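Local coordinates for 2L protein (Yaba-like disease virus, PDB 3IT8) that binds host tumour necrosis factor through a fold related to MHC class I heavy chains, at residues D[92-97]-D[109-114]. Sequence-based numbering, arbitrary orientation.
Sequences SLITGC and YVETAN
Ser92 to Ile94 pair with Tyr109 to Glu111 as antiparallel neighbours in the hairpin of strands 90-100 and 103-112, inside the large sheet of the N-terminal domain, with strand 2-10 on one side and 115-121 on the other. Four backbone hydrogen bonds join them. Ser92 and Glu111 form one hydrogen-bonded pair: Ser92 N gives to Glu111 O at 2.9 Å, and Glu111 N returns a bond to Ser92 O. Ile94 and Tyr109 form the next. Ile94 N to Tyr109 O is 2.8 Å, and Tyr109 N gives to Ile94 O. Leu93 and Val110 lie between them as a non-hydrogen-bonded pair, CA to CA 4.7 Å.

Eight antiparallel strands with two long helices make up the MHC class I-like platform, and this hairpin supplies its fifth and sixth strands in chain order. One face carries Ile94 and Tyr109, whose side chains lie side by side and point the same way. Tyr109 CG lies between the backbone N and the carbonyl carbon (chi1 61°), and from there the ring runs alongside Ile94. Ile94 CB lies over the ring, 3.8 Å from its centroid, in a CH-pi contact shifted toward the rim. Ile94 CG2 reaches the phenol end, 3.6 Å from Tyr109 OH. Glu111 OE1 stands at the edge of this ring, in its plane, and is hydrogen-bonded to Tyr243 OH. Glu111 CG packs against Ser92 CB at 3.9 Å.

On the opposite face, Leu93 CD1 meets Val110 CG2 at 3.8 Å. Thr95, on the Leu93 face, touches Leu155 and Phe158 of helix 148-174, whereas Ile94 and Tyr109 touch Pro248 of the Ig-like part. Ser92 OG is hydrogen-bonded to Thr8 OG1 on adjoining strand 2-10, and Ile94 also touches an N-acetylglucosamine of the protein's own glycan.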
ATOM      1  N   SER D  92     -29.969  35.623   8.967  1.00 38.37           N
ATOM      2  CA  SER D  92     -28.553  35.393   9.247  1.00 38.37           C
ATOM      3  C   SER D  92     -28.001  34.092   8.665  1.00 38.37           C
ATOM      4  O   SER D  92     -28.668  33.047   8.677  1.00 38.37           O
ATOM      5  CB  SER D  92     -28.291  35.373  10.753  1.00 28.88           C
ATOM      6  OG  SER D  92     -28.500  36.635  11.342  1.00 31.03           O
ATOM      7  N   LEU D  93     -26.775  34.164   8.155  1.00 37.25           N
ATOM      8  CA  LEU D  93     -26.106  32.992   7.609  1.00 37.25           C
ATOM      9  C   LEU D  93     -24.969  32.665   8.574  1.00 37.25           C
ATOM     10  O   LEU D  93     -23.963  33.358   8.617  1.00 37.25           O
ATOM     11  CB  LEU D  93     -25.542  33.279   6.229  1.00 54.14           C
ATOM     12  CG  LEU D  93     -24.729  32.104   5.679  1.00 38.13           C
ATOM     13  CD1 LEU D  93     -25.617  30.881   5.605  1.00 38.13           C
ATOM     14  CD2 LEU D  93     -24.148  32.439   4.297  1.00 38.13           C
ATOM     15  N   ILE D  94     -25.143  31.617   9.366  1.00 36.54           N
ATOM     16  CA  ILE D  94     -24.140  31.223  10.349  1.00 36.54           C
ATOM     17  C   ILE D  94     -23.350  30.037   9.830  1.00 36.54           C
ATOM     18  O   ILE D  94     -23.900  28.973   9.570  1.00 36.54           O
ATOM     19  CB  ILE D  94     -24.805  30.820  11.686  1.00 53.02           C
ATOM     20  CG1 ILE D  94     -25.703  31.948  12.187  1.00 36.06           C
ATOM     21  CG2 ILE D  94     -23.747  30.513  12.727  1.00 36.06           C
ATOM     22  CD1 ILE D  94     -25.005  33.258  12.316  1.00 36.06           C
ATOM     23  N   THR D  95     -22.050  30.214   9.666  1.00 41.44           N
ATOM     24  CA  THR D  95     -21.221  29.122   9.172  1.00 41.44           C
ATOM     25  C   THR D  95     -19.861  29.205   9.851  1.00 41.44           C
ATOM     26  O   THR D  95     -19.415  30.293  10.201  1.00 41.44           O
ATOM     27  CB  THR D  95     -21.067  29.206   7.639  1.00 44.05           C
ATOM     28  OG1 THR D  95     -20.453  28.011   7.150  1.00 41.29           O
ATOM     29  CG2 THR D  95     -20.225  30.408   7.248  1.00 41.29           C
ATOM     30  N   GLY D  96     -19.220  28.059  10.053  1.00 29.38           N
ATOM     31  CA  GLY D  96     -17.933  28.038  10.723  1.00 29.38           C
ATOM     32  C   GLY D  96     -17.554  26.634  11.156  1.00 29.38           C
ATOM     33  O   GLY D  96     -18.213  25.660  10.779  1.00 29.38           O
ATOM     34  N   CYS D  97     -16.492  26.508  11.935  1.00 40.47           N
ATOM     35  CA  CYS D  97     -16.060  25.188  12.383  1.00 40.47           C
ATOM     36  C   CYS D  97     -15.442  25.241  13.775  1.00 40.47           C
ATOM     37  O   CYS D  97     -15.309  26.318  14.367  1.00 40.47           O
ATOM     38  CB  CYS D  97     -15.050  24.578  11.406  1.00 28.30           C
ATOM     39  SG  CYS D  97     -13.387  25.308  11.468  1.00 47.07           S
ATOM     40  N   TYR D 109     -25.792  27.158   8.589  1.00 38.20           N
ATOM     41  CA  TYR D 109     -27.240  27.195   8.637  1.00 38.20           C
ATOM     42  C   TYR D 109     -27.764  28.617   8.541  1.00 38.20           C
ATOM     43  O   TYR D 109     -27.012  29.583   8.689  1.00 38.20           O
ATOM     44  CB  TYR D 109     -27.728  26.532   9.911  1.00 52.81           C
ATOM     45  CG  TYR D 109     -27.248  27.196  11.176  1.00 36.60           C
ATOM     46  CD1 TYR D 109     -27.963  28.250  11.758  1.00 36.60           C
ATOM     47  CD2 TYR D 109     -26.119  26.716  11.846  1.00 36.60           C
ATOM     48  CE1 TYR D 109     -27.574  28.794  12.977  1.00 36.60           C
ATOM     49  CE2 TYR D 109     -25.717  27.258  13.068  1.00 36.60           C
ATOM     50  CZ  TYR D 109     -26.448  28.289  13.628  1.00 36.60           C
ATOM     51  OH  TYR D 109     -26.072  28.793  14.850  1.00 36.60           O
ATOM     52  N   VAL D 110     -29.061  28.735   8.280  1.00 47.03           N
ATOM     53  CA  VAL D 110     -29.701  30.023   8.144  1.00 47.03           C
ATOM     54  C   VAL D 110     -30.718  30.164   9.250  1.00 47.03           C
ATOM     55  O   VAL D 110     -31.563  29.297   9.408  1.00 47.03           O
ATOM     56  CB  VAL D 110     -30.422  30.122   6.775  1.00 35.35           C
ATOM     57  CG1 VAL D 110     -31.324  31.351   6.730  1.00 26.84           C
ATOM     58  CG2 VAL D 110     -29.398  30.188   5.659  1.00 26.84           C
ATOM     59  N   GLU D 111     -30.622  31.233  10.035  1.00 40.08           N
ATOM     60  CA  GLU D 111     -31.604  31.472  11.082  1.00 40.08           C
ATOM     61  C   GLU D 111     -32.308  32.808  10.844  1.00 40.08           C
ATOM     62  O   GLU D 111     -31.816  33.677  10.125  1.00 40.08           O
ATOM     63  CB  GLU D 111     -30.982  31.435  12.473  1.00 80.28           C
ATOM     64  CG  GLU D 111     -29.830  32.356  12.664  1.00 66.88           C
ATOM     65  CD  GLU D 111     -29.280  32.285  14.071  1.00 66.88           C
ATOM     66  OE1 GLU D 111     -29.209  31.158  14.627  1.00 66.88           O
ATOM     67  OE2 GLU D 111     -28.904  33.355  14.615  1.00 66.88           O
ATOM     68  N   THR D 112     -33.478  32.939  11.455  1.00 61.18           N
ATOM     69  CA  THR D 112     -34.330  34.109  11.332  1.00 61.18           C
ATOM     70  C   THR D 112     -34.464  34.746  12.700  1.00 61.18           C
ATOM     71  O   THR D 112     -34.079  34.150  13.697  1.00 61.18           O
ATOM     72  CB  THR D 112     -35.705  33.657  10.786  1.00 85.22           C
ATOM     73  OG1 THR D 112     -35.765  33.922   9.383  1.00 64.15           O
ATOM     74  CG2 THR D 112     -36.844  34.329  11.494  1.00 64.15           C
ATOM     75  N   ALA D 113     -34.981  35.966  12.759  1.00 60.17           N
ATOM     76  CA  ALA D 113     -35.156  36.619  14.052  1.00 60.17           C
ATOM     77  C   ALA D 113     -36.116  35.765  14.896  1.00 60.17           C
ATOM     78  O   ALA D 113     -36.122  35.850  16.125  1.00 60.17           O
ATOM     79  CB  ALA D 113     -35.722  38.025  13.859  1.00 90.01           C
ATOM     80  N   ASN D 114     -36.910  34.931  14.219  1.00 69.72           N
ATOM     81  CA  ASN D 114     -37.881  34.056  14.869  1.00 69.72           C
ATOM     82  C   ASN D 114     -37.273  32.730  15.301  1.00 69.72           C
ATOM     83  O   ASN D 114     -37.910  31.961  16.023  1.00 69.72           O
ATOM     84  CB  ASN D 114     -39.059  33.783  13.939  1.00138.44           C
ATOM     85  CG  ASN D 114     -39.683  35.048  13.419  1.00 80.29           C
ATOM     86  OD1 ASN D 114     -40.007  35.959  14.189  1.00 80.29           O
ATOM     87  ND2 ASN D 114     -39.861  35.120  12.103  1.00 80.29           N
TER